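Local coordinates for RsbT co-antagonist protein RsbRA (PDB 2BNL) that regulates sigma-B in response to salt and heat stress as a stressosome component, stimulating the RsbT kinase toward RsbS in vitro, at residues Q5-F10 and D117-P122; E13-L18 and E48-L53. All coordinates share one frame; numbering follows the deposited sequence.

Overall arrangement
The chain is the N-terminal domain of RsbRA, an all-helical nonheme globin that forms a dimer. Contact 1 joins the first helix, 5-13, to the last, 109-135. Contact 2 joins the next helix, 15-30, to helix 39-54, and along the chain it is nested inside the loop closed by contact 1. The two centres lie about 12 Å apart and share one apolar interior. Phe119 and Phe120 of contact 1 reach helix 39-54 of contact 2: Phe120 CE1 is 3.6 Å from Leu53 CD1, and Phe119 CZ is 3.4 Å from Leu53 O. Near contact 1, Asp117 packs on Lys93, and Ser121 on Ala89, of the second subunit.

Contact 1: Q5-F10 and D117-P122; sequences QTVYQF and DRFFSP
Helices 5-10 and 117-122 pass at 73°, with their axes 9.7 Å apart at the closest point. The nearest alpha carbons, Val7 CA and Phe119 CA, are 7.3 Å apart. The contact belongs to a globin fold without heme and brings the N-terminal helix against the long C-terminal one. It is wholly apolar.

Val7 points at the opposite helix and works through one methyl. Its CG1 stands anti to the backbone N (chi1 168°) and meets Phe119 CD2 at 3.7 Å. The same methyl also reaches Phe120 CE2, so it touches two rings of consecutive residues. These rings are turned against each other: the edge of Phe119 sits over one face of Phe120, with Phe119 CD2 3.6 Å above that plane and offset toward the rim. Phe120 also touches Tyr49 of helix 39-54 and Leu95 of helix 81-100.

Tyr8, partly exposed, adds a longer contact. Its hydroxyl is hydrogen-bonded to Leu54 O, which ties the far end of the ring to the end of helix 39-54. Helix 117-122 is kinked at Pro122, whose N lacks a bond to the preceding turn. Close to the plane of the Tyr8 ring, Phe119 CE1 comes up to its edge, 4.3 Å from Tyr8 CD1.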
# COMPACT_ATOMS: atom_id res chain seq x y z
N GLN A 5 2.65 -10.77 17.42
CA GLN A 5 2.00 -11.95 18.03
C GLN A 5 0.47 -11.89 17.98
O GLN A 5 -0.20 -12.88 17.63
CB GLN A 5 2.47 -12.16 19.43
CG GLN A 5 1.76 -13.34 20.07
CD GLN A 5 2.24 -13.62 21.45
OE1 GLN A 5 3.30 -13.06 21.89
NE2 GLN A 5 1.49 -14.48 22.15
N THR A 6 -0.08 -10.73 18.33
CA THR A 6 -1.53 -10.61 18.40
C THR A 6 -2.23 -10.85 17.02
O THR A 6 -3.14 -11.62 16.92
CB THR A 6 -1.95 -9.19 19.02
OG1 THR A 6 -1.46 -9.13 20.35
CG2 THR A 6 -3.50 -9.11 19.13
N VAL A 7 -1.75 -10.18 15.97
CA VAL A 7 -2.32 -10.32 14.67
C VAL A 7 -2.03 -11.71 14.15
O VAL A 7 -2.89 -12.39 13.62
CB VAL A 7 -1.81 -9.19 13.73
CG1 VAL A 7 -2.12 -9.44 12.27
CG2 VAL A 7 -2.37 -7.79 14.23
N TYR A 8 -0.77 -12.14 14.27
CA TYR A 8 -0.41 -13.49 13.77
C TYR A 8 -1.32 -14.55 14.35
O TYR A 8 -1.86 -15.40 13.63
CB TYR A 8 1.11 -13.80 14.05
CG TYR A 8 1.59 -15.12 13.49
CD1 TYR A 8 2.26 -15.17 12.25
CD2 TYR A 8 1.23 -16.33 14.11
CE1 TYR A 8 2.67 -16.34 11.72
CE2 TYR A 8 1.60 -17.56 13.55
CZ TYR A 8 2.33 -17.55 12.37
OH TYR A 8 2.70 -18.71 11.77
N GLN A 9 -1.49 -14.52 15.68
CA GLN A 9 -2.36 -15.47 16.35
C GLN A 9 -3.81 -15.47 15.89
O GLN A 9 -4.40 -16.50 15.74
CB GLN A 9 -2.26 -15.27 17.83
CG GLN A 9 -3.49 -15.69 18.58
CD GLN A 9 -3.44 -15.46 20.11
OE1 GLN A 9 -3.17 -14.34 20.65
NE2 GLN A 9 -3.72 -16.52 20.79
N PHE A 10 -4.35 -14.30 15.59
CA PHE A 10 -5.67 -14.24 15.11
C PHE A 10 -5.76 -14.85 13.73
O PHE A 10 -6.66 -15.60 13.45
CB PHE A 10 -6.20 -12.78 15.14
CG PHE A 10 -7.62 -12.68 14.77
CD1 PHE A 10 -8.61 -12.67 15.75
CD2 PHE A 10 -8.00 -12.66 13.44
CE1 PHE A 10 -9.96 -12.60 15.35
CE2 PHE A 10 -9.34 -12.61 13.06
CZ PHE A 10 -10.31 -12.57 14.00
N ASP A 117 -1.18 -2.92 10.60
CA ASP A 117 -0.34 -2.23 9.59
C ASP A 117 1.14 -2.74 9.75
O ASP A 117 1.81 -3.03 8.79
CB ASP A 117 -0.42 -0.73 9.86
CG ASP A 117 0.49 0.08 8.96
OD1 ASP A 117 0.11 0.24 7.82
OD2 ASP A 117 1.59 0.41 9.41
N ARG A 118 1.58 -2.80 10.98
CA ARG A 118 2.94 -3.25 11.27
C ARG A 118 3.26 -4.64 10.66
O ARG A 118 4.36 -4.92 10.18
CB ARG A 118 3.10 -3.31 12.73
CG ARG A 118 4.42 -3.00 13.14
CD ARG A 118 4.69 -3.37 14.58
NE ARG A 118 6.14 -3.71 14.63
CZ ARG A 118 6.66 -4.94 14.58
NH1 ARG A 118 5.91 -6.00 14.56
NH2 ARG A 118 7.98 -5.09 14.59
N PHE A 119 2.31 -5.54 10.79
CA PHE A 119 2.45 -6.90 10.25
C PHE A 119 2.37 -6.96 8.72
O PHE A 119 3.21 -7.57 8.08
CB PHE A 119 1.45 -7.79 10.92
CG PHE A 119 1.46 -9.18 10.45
CD1 PHE A 119 2.51 -9.99 10.73
CD2 PHE A 119 0.46 -9.64 9.58
CE1 PHE A 119 2.53 -11.37 10.26
CE2 PHE A 119 0.49 -10.91 9.08
CZ PHE A 119 1.49 -11.81 9.44
N PHE A 120 1.34 -6.34 8.12
CA PHE A 120 1.04 -6.47 6.73
C PHE A 120 1.84 -5.57 5.81
O PHE A 120 2.17 -5.98 4.71
CB PHE A 120 -0.46 -6.11 6.54
CG PHE A 120 -1.37 -7.25 6.82
CD1 PHE A 120 -1.60 -8.23 5.87
CD2 PHE A 120 -1.95 -7.42 8.09
CE1 PHE A 120 -2.53 -9.30 6.17
CE2 PHE A 120 -2.84 -8.52 8.32
CZ PHE A 120 -3.07 -9.43 7.37
N SER A 121 2.14 -4.34 6.27
CA SER A 121 2.73 -3.33 5.39
C SER A 121 4.03 -3.83 4.68
O SER A 121 4.08 -3.87 3.49
CB SER A 121 3.02 -1.96 6.11
OG SER A 121 3.35 -1.01 5.14
N PRO A 122 5.01 -4.34 5.43
CA PRO A 122 6.24 -4.88 4.74
C PRO A 122 6.04 -6.11 3.79
O PRO A 122 6.74 -6.29 2.80
CB PRO A 122 7.18 -5.21 5.91
CG PRO A 122 6.31 -5.37 7.12
CD PRO A 122 5.05 -4.52 6.90

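Contact 2: E13-L18 and E48-L53; sequences ENQNEL and EYIDIL
Ile50 carries this contact, reaching from helix 48-53 to the first turn of the helix that starts at Gln15. It is a helix-to-helix contact within the all-helical, globin-like domain, joining helices 15-30 and 39-54. The CB of Ile50 points toward that turn. The longer branch does most of the touching. CG1 lies anti to the carbonyl carbon (chi1 -62°), and chi2 of 159° extends the branch so that CD1 ends against backbone. CD1 is 3.8 Å from Gln15 O and 4.2 Å from Leu18 C. The methyl thus lies closer to the main chain of the turn than to its side chains.

Gln15 meets the shorter branch with its aliphatic part: Gln15 CG is 4.5 Å from Ile50 CG2. Its amide is used elsewhere, since NE2 is hydrogen-bonded to Ala12 O at the end of the preceding helix. Leu18, one turn on, points toward Ile50, and its CB lies 4.5 Å from Ile50 CD1.

Only these three residues meet across the two segments. Helix 15-30 continues the surface: Leu19 and Trp22 also touch Ile50. Ile11 of helix 5-13 packs on residues of both segments, Leu18 on one and Ile50 and Leu53 on the other. Helix 64-76 and helix 109-135 pack on other residues of helix 39-54.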
# COMPACT_ATOMS: atom_id res chain seq x y z
N GLU A 13 -5.63 -18.68 14.07
CA GLU A 13 -6.83 -19.25 14.65
C GLU A 13 -8.08 -19.11 13.80
O GLU A 13 -9.04 -19.71 14.12
CB GLU A 13 -7.10 -18.63 16.04
CG GLU A 13 -6.08 -19.08 16.97
CD GLU A 13 -5.97 -18.26 18.23
OE1 GLU A 13 -6.72 -17.24 18.38
OE2 GLU A 13 -5.06 -18.63 19.05
N ASN A 14 -7.99 -18.39 12.69
CA ASN A 14 -9.18 -18.03 11.88
C ASN A 14 -8.92 -18.23 10.42
O ASN A 14 -9.38 -17.46 9.60
CB ASN A 14 -9.54 -16.58 12.20
CG ASN A 14 -10.04 -16.42 13.68
OD1 ASN A 14 -11.18 -16.79 13.99
ND2 ASN A 14 -9.19 -15.86 14.58
N GLN A 15 -8.13 -19.27 10.10
CA GLN A 15 -7.64 -19.43 8.77
C GLN A 15 -8.78 -19.66 7.76
O GLN A 15 -8.75 -19.08 6.67
CB GLN A 15 -6.66 -20.58 8.68
CG GLN A 15 -5.24 -20.29 9.30
CD GLN A 15 -4.33 -21.55 9.36
OE1 GLN A 15 -4.10 -22.16 8.34
NE2 GLN A 15 -3.86 -21.95 10.57
N ASN A 16 -9.64 -20.60 8.07
CA ASN A 16 -10.75 -20.91 7.12
C ASN A 16 -11.65 -19.73 6.90
O ASN A 16 -12.05 -19.45 5.75
CB ASN A 16 -11.46 -22.23 7.52
CG ASN A 16 -10.51 -23.52 7.26
OD1 ASN A 16 -9.55 -23.48 6.37
ND2 ASN A 16 -10.73 -24.59 8.01
N GLU A 17 -11.96 -19.00 7.96
CA GLU A 17 -12.79 -17.80 7.87
C GLU A 17 -12.14 -16.74 6.99
O GLU A 17 -12.78 -16.08 6.16
CB GLU A 17 -13.01 -17.12 9.23
CG GLU A 17 -14.04 -17.73 10.12
CD GLU A 17 -14.76 -16.65 11.14
OE1 GLU A 17 -14.34 -15.42 11.23
OE2 GLU A 17 -15.77 -17.09 11.84
N LEU A 18 -10.84 -16.48 7.22
CA LEU A 18 -10.16 -15.48 6.44
C LEU A 18 -10.05 -15.84 4.97
O LEU A 18 -10.17 -15.01 4.14
CB LEU A 18 -8.78 -15.18 7.05
CG LEU A 18 -8.86 -14.53 8.43
CD1 LEU A 18 -7.42 -14.29 9.12
CD2 LEU A 18 -9.52 -13.13 8.28
N GLU A 48 -2.50 -18.86 -0.93
CA GLU A 48 -1.05 -18.56 -1.14
C GLU A 48 -0.71 -17.36 -0.28
O GLU A 48 0.35 -17.27 0.30
CB GLU A 48 -0.74 -18.13 -2.55
CG GLU A 48 -0.12 -19.12 -3.54
CD GLU A 48 0.25 -18.48 -4.92
OE1 GLU A 48 1.50 -18.40 -5.18
OE2 GLU A 48 -0.69 -18.10 -5.73
N TYR A 49 -1.59 -16.38 -0.25
CA TYR A 49 -1.34 -15.17 0.64
C TYR A 49 -1.34 -15.46 2.13
O TYR A 49 -0.43 -15.04 2.86
CB TYR A 49 -2.41 -14.15 0.38
CG TYR A 49 -2.21 -12.84 1.03
CD1 TYR A 49 -1.16 -12.01 0.65
CD2 TYR A 49 -3.07 -12.39 1.98
CE1 TYR A 49 -0.99 -10.74 1.21
CE2 TYR A 49 -2.88 -11.10 2.57
CZ TYR A 49 -1.84 -10.29 2.16
OH TYR A 49 -1.74 -9.03 2.70
N ILE A 50 -2.34 -16.21 2.59
CA ILE A 50 -2.33 -16.61 3.99
C ILE A 50 -1.01 -17.38 4.37
O ILE A 50 -0.49 -17.20 5.46
CB ILE A 50 -3.58 -17.46 4.41
CG1 ILE A 50 -4.87 -16.68 4.25
CG2 ILE A 50 -3.69 -17.74 5.98
CD1 ILE A 50 -6.31 -17.53 4.13
N ASP A 51 -0.57 -18.27 3.50
CA ASP A 51 0.64 -19.07 3.70
C ASP A 51 1.87 -18.14 3.83
O ASP A 51 2.69 -18.40 4.67
CB ASP A 51 0.91 -20.02 2.55
CG ASP A 51 0.05 -21.27 2.58
OD1 ASP A 51 -0.78 -21.44 3.48
OD2 ASP A 51 0.26 -22.08 1.66
N ILE A 52 1.91 -17.08 3.05
CA ILE A 52 2.88 -15.97 3.23
C ILE A 52 2.83 -15.31 4.60
O ILE A 52 3.87 -15.17 5.27
CB ILE A 52 2.82 -14.92 2.11
CG1 ILE A 52 3.28 -15.53 0.77
CG2 ILE A 52 3.57 -13.66 2.49
CD1 ILE A 52 2.67 -14.88 -0.49
N LEU A 53 1.63 -15.02 5.05
CA LEU A 53 1.44 -14.38 6.31
C LEU A 53 1.96 -15.27 7.41
O LEU A 53 2.65 -14.79 8.31
CB LEU A 53 -0.04 -14.02 6.52
CG LEU A 53 -0.70 -13.10 5.54
CD1 LEU A 53 -2.18 -12.91 5.96
CD2 LEU A 53 -0.06 -11.83 5.27